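Local atomic coordinates of CsoZ (Staphylococcus aureus, PDB entry 6FF1), a protein that probably acts as a copper metallochaperone, a small heavy-metal-associated domain protein serving copper homeostasis. Residues H3-T9 / G41-Y47. Where two conformers were deposited one is given. Numbering follows the deposited sequence.
Sequences HQNTIYT and GQVTVSY
Two central strands of a four-stranded antiparallel sheet pair here: 3-9 lies beside 42-47, axes 4.5 Å apart at closest approach and directions 159° apart. Both are extended, with beta phi/psi except at Gly41, and the register runs from His3-Tyr47 to Thr9-Gly41. Hydrogen-bonded pairs His3-Tyr47, Asn5-Val45 and Ile7-Val43 (CA-CA 5.0-5.5 Å) alternate with non-hydrogen-bonded Gln4-Ser46, Thr6-Thr44 and Tyr8-Gln42 (CA-CA 4.4-4.8 Å). Each of the former has two bonds: His3 N-Tyr47 O 2.7 Å, Tyr47 N-His3 O 2.9 Å; Asn5 N-Val45 O 3.0 Å, Val45 N-Asn5 O 2.9 Å; Ile7 N-Val43 O 2.7 Å, Val43 N-Ile7 O 2.8 Å. At the far end Gly41 O accepts from Thr9 N (3.0 Å) and, through the p rotamer, Thr9 OG1 (2.7 Å). Gly41 suits its place twice over: phi 77° is easy without a side chain, and an ideal CB would come 2.5 Å from Thr9 O. Strand 31-36 borders 42-47 and 66-68 borders 3-10; with two helices this gives the ferredoxin-like βαββαβ fold of heavy-metal-associated domains. Beta-branched, apolar Ile7, Val43 and Val45 point to the face that helix 53-62 covers; Ile7 CD1 lies 4.1 Å from Val45 CG2, and Ile7 touches Leu53 and Ile56. There too Tyr47, chi1 61°, lays its ring under the His3-Asn5 end of 3-9: His3 CB sits over it (CH-pi, 3.8 Å to the centroid) and Tyr47 OH donates to Asn5 OD1 (2.7 Å). Polar Gln4, Thr6, Tyr8, Gln42, Thr44 and Ser46 suit the other face, since both helices pack opposite and most can meet solvent; one water links Gln4 OE1 (2.8 Å) to Ser46 OG (2.6 Å).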
loop_
_atom_site.group_PDB
_atom_site.type_symbol
_atom_site.label_atom_id
_atom_site.label_comp_id
_atom_site.label_asym_id
_atom_site.label_seq_id
_atom_site.Cartn_x
_atom_site.Cartn_y
_atom_site.Cartn_z
ATOM N N HIS A 3 -0.273 -10.751 8.399
ATOM C CA HIS A 3 -0.235 -9.454 9.084
ATOM C C HIS A 3 -1.217 -8.521 8.421
ATOM O O HIS A 3 -1.490 -8.631 7.218
ATOM C CB HIS A 3 1.145 -8.875 8.972
ATOM C CG HIS A 3 2.168 -9.750 9.575
ATOM N ND1 HIS A 3 3.158 -10.367 8.855
ATOM C CD2 HIS A 3 2.294 -10.174 10.859
ATOM C CE1 HIS A 3 3.926 -11.058 9.698
ATOM N NE2 HIS A 3 3.376 -11.009 10.901
ATOM N N GLN A 4 -1.794 -7.616 9.199
ATOM C CA GLN A 4 -2.616 -6.582 8.667
ATOM C C GLN A 4 -2.066 -5.279 9.174
ATOM O O GLN A 4 -1.789 -5.120 10.362
ATOM C CB GLN A 4 -4.075 -6.748 9.067
ATOM C CG GLN A 4 -4.966 -5.729 8.336
ATOM C CD GLN A 4 -6.445 -6.033 8.300
ATOM O OE1 GLN A 4 -7.154 -5.520 7.416
ATOM N NE2 GLN A 4 -6.926 -6.871 9.235
ATOM N N ASN A 5 -1.939 -4.319 8.283
ATOM C CA ASN A 5 -1.518 -2.960 8.643
ATOM C C ASN A 5 -2.350 -1.936 7.920
ATOM O O ASN A 5 -2.803 -2.154 6.768
ATOM C CB ASN A 5 -0.085 -2.684 8.224
ATOM C CG ASN A 5 0.943 -3.265 9.090
ATOM O OD1 ASN A 5 1.183 -4.457 9.094
ATOM N ND2 ASN A 5 1.613 -2.386 9.847
ATOM N N THR A 6 -2.518 -0.811 8.586
ATOM C CA THR A 6 -2.980 0.425 7.951
ATOM C C THR A 6 -1.785 1.317 7.813
ATOM O O THR A 6 -1.107 1.599 8.791
ATOM C CB THR A 6 -4.083 1.068 8.755
ATOM O OG1 THR A 6 -5.153 0.139 8.923
ATOM C CG2 THR A 6 -4.560 2.347 8.064
ATOM N N ILE A 7 -1.494 1.704 6.600
ATOM C CA ILE A 7 -0.391 2.572 6.255
ATOM C C ILE A 7 -0.961 3.933 5.930
ATOM O O ILE A 7 -1.882 4.025 5.078
ATOM C CB ILE A 7 0.424 2.025 5.093
ATOM C CG1 ILE A 7 0.895 0.602 5.377
ATOM C CG2 ILE A 7 1.541 2.967 4.763
ATOM C CD1 ILE A 7 1.462 -0.121 4.172
ATOM N N TYR A 8 -0.459 4.966 6.575
ATOM C CA TYR A 8 -1.019 6.302 6.440
ATOM C C TYR A 8 -0.194 7.093 5.467
ATOM O O TYR A 8 0.915 7.511 5.743
ATOM C CB TYR A 8 -1.078 6.985 7.797
ATOM C CG TYR A 8 -2.037 6.316 8.731
ATOM C CD1 TYR A 8 -1.657 5.167 9.447
ATOM C CD2 TYR A 8 -3.337 6.789 8.879
ATOM C CE1 TYR A 8 -2.555 4.541 10.292
ATOM C CE2 TYR A 8 -4.197 6.160 9.763
ATOM C CZ TYR A 8 -3.799 5.042 10.447
ATOM O OH TYR A 8 -4.678 4.417 11.326
ATOM N N THR A 9 -0.705 7.190 4.253
ATOM C CA THR A 9 0.028 7.835 3.164
ATOM C C THR A 9 -0.386 9.276 3.001
ATOM O O THR A 9 -1.444 9.697 3.489
ATOM C CB THR A 9 -0.126 7.135 1.832
ATOM O OG1 THR A 9 -1.406 7.397 1.280
ATOM C CG2 THR A 9 0.106 5.649 1.964
ATOM N N GLY A 41 -6.105 8.742 2.643
ATOM C CA GLY A 41 -4.794 8.233 2.365
ATOM C C GLY A 41 -4.463 6.914 3.020
ATOM O O GLY A 41 -3.306 6.441 2.901
ATOM N N GLN A 42 -5.377 6.257 3.650
ATOM C CA GLN A 42 -5.094 5.020 4.332
ATOM C C GLN A 42 -5.055 3.879 3.367
ATOM O O GLN A 42 -5.997 3.652 2.607
ATOM C CB GLN A 42 -6.150 4.753 5.393
ATOM C CG GLN A 42 -6.019 5.778 6.528
ATOM C CD GLN A 42 -7.117 5.610 7.550
ATOM O OE1 GLN A 42 -7.643 4.525 7.696
ATOM N NE2 GLN A 42 -7.425 6.678 8.269
ATOM N N VAL A 43 -3.970 3.108 3.477
ATOM C CA VAL A 43 -3.765 1.915 2.692
ATOM C C VAL A 43 -3.824 0.770 3.638
ATOM O O VAL A 43 -2.976 0.648 4.545
ATOM C CB VAL A 43 -2.409 1.975 1.966
ATOM C CG1 VAL A 43 -2.106 0.669 1.259
ATOM C CG2 VAL A 43 -2.347 3.150 1.030
ATOM N N THR A 44 -4.834 -0.064 3.541
ATOM C CA THR A 44 -4.940 -1.246 4.396
ATOM C C THR A 44 -4.515 -2.446 3.625
ATOM O O THR A 44 -4.965 -2.653 2.488
ATOM C CB THR A 44 -6.352 -1.510 4.955
ATOM O OG1 THR A 44 -7.300 -1.608 3.888
ATOM C CG2 THR A 44 -6.758 -0.385 5.896
ATOM N N VAL A 45 -3.663 -3.260 4.228
ATOM C CA VAL A 45 -3.028 -4.355 3.536
ATOM C C VAL A 45 -3.006 -5.557 4.455
ATOM O O VAL A 45 -2.689 -5.438 5.615
ATOM C CB VAL A 45 -1.637 -3.961 3.092
ATOM C CG1 VAL A 45 -1.536 -2.921 2.048
ATOM C CG2 VAL A 45 -0.760 -3.538 4.206
ATOM N N SER A 46 -3.273 -6.735 3.888
ATOM C CA SER A 46 -3.075 -8.018 4.535
ATOM C C SER A 46 -2.028 -8.775 3.757
ATOM O O SER A 46 -2.075 -8.861 2.519
ATOM C CB SER A 46 -4.359 -8.833 4.555
ATOM O OG SER A 46 -5.323 -8.149 5.277
ATOM N N TYR A 47 -1.009 -9.263 4.473
ATOM C CA TYR A 47 0.139 -9.788 3.776
ATOM C C TYR A 47 0.905 -10.780 4.655
ATOM O O TYR A 47 0.774 -10.804 5.863
ATOM C CB TYR A 47 1.108 -8.652 3.402
ATOM C CG TYR A 47 1.660 -7.901 4.575
ATOM C CD1 TYR A 47 0.969 -6.868 5.113
ATOM C CD2 TYR A 47 2.841 -8.270 5.199
ATOM C CE1 TYR A 47 1.399 -6.218 6.270
ATOM C CE2 TYR A 47 3.275 -7.620 6.309
ATOM C CZ TYR A 47 2.574 -6.580 6.832
ATOM O OH TYR A 47 3.068 -5.950 7.971
HETATM O O HOH W 1 -6.805 -6.043 4.712
#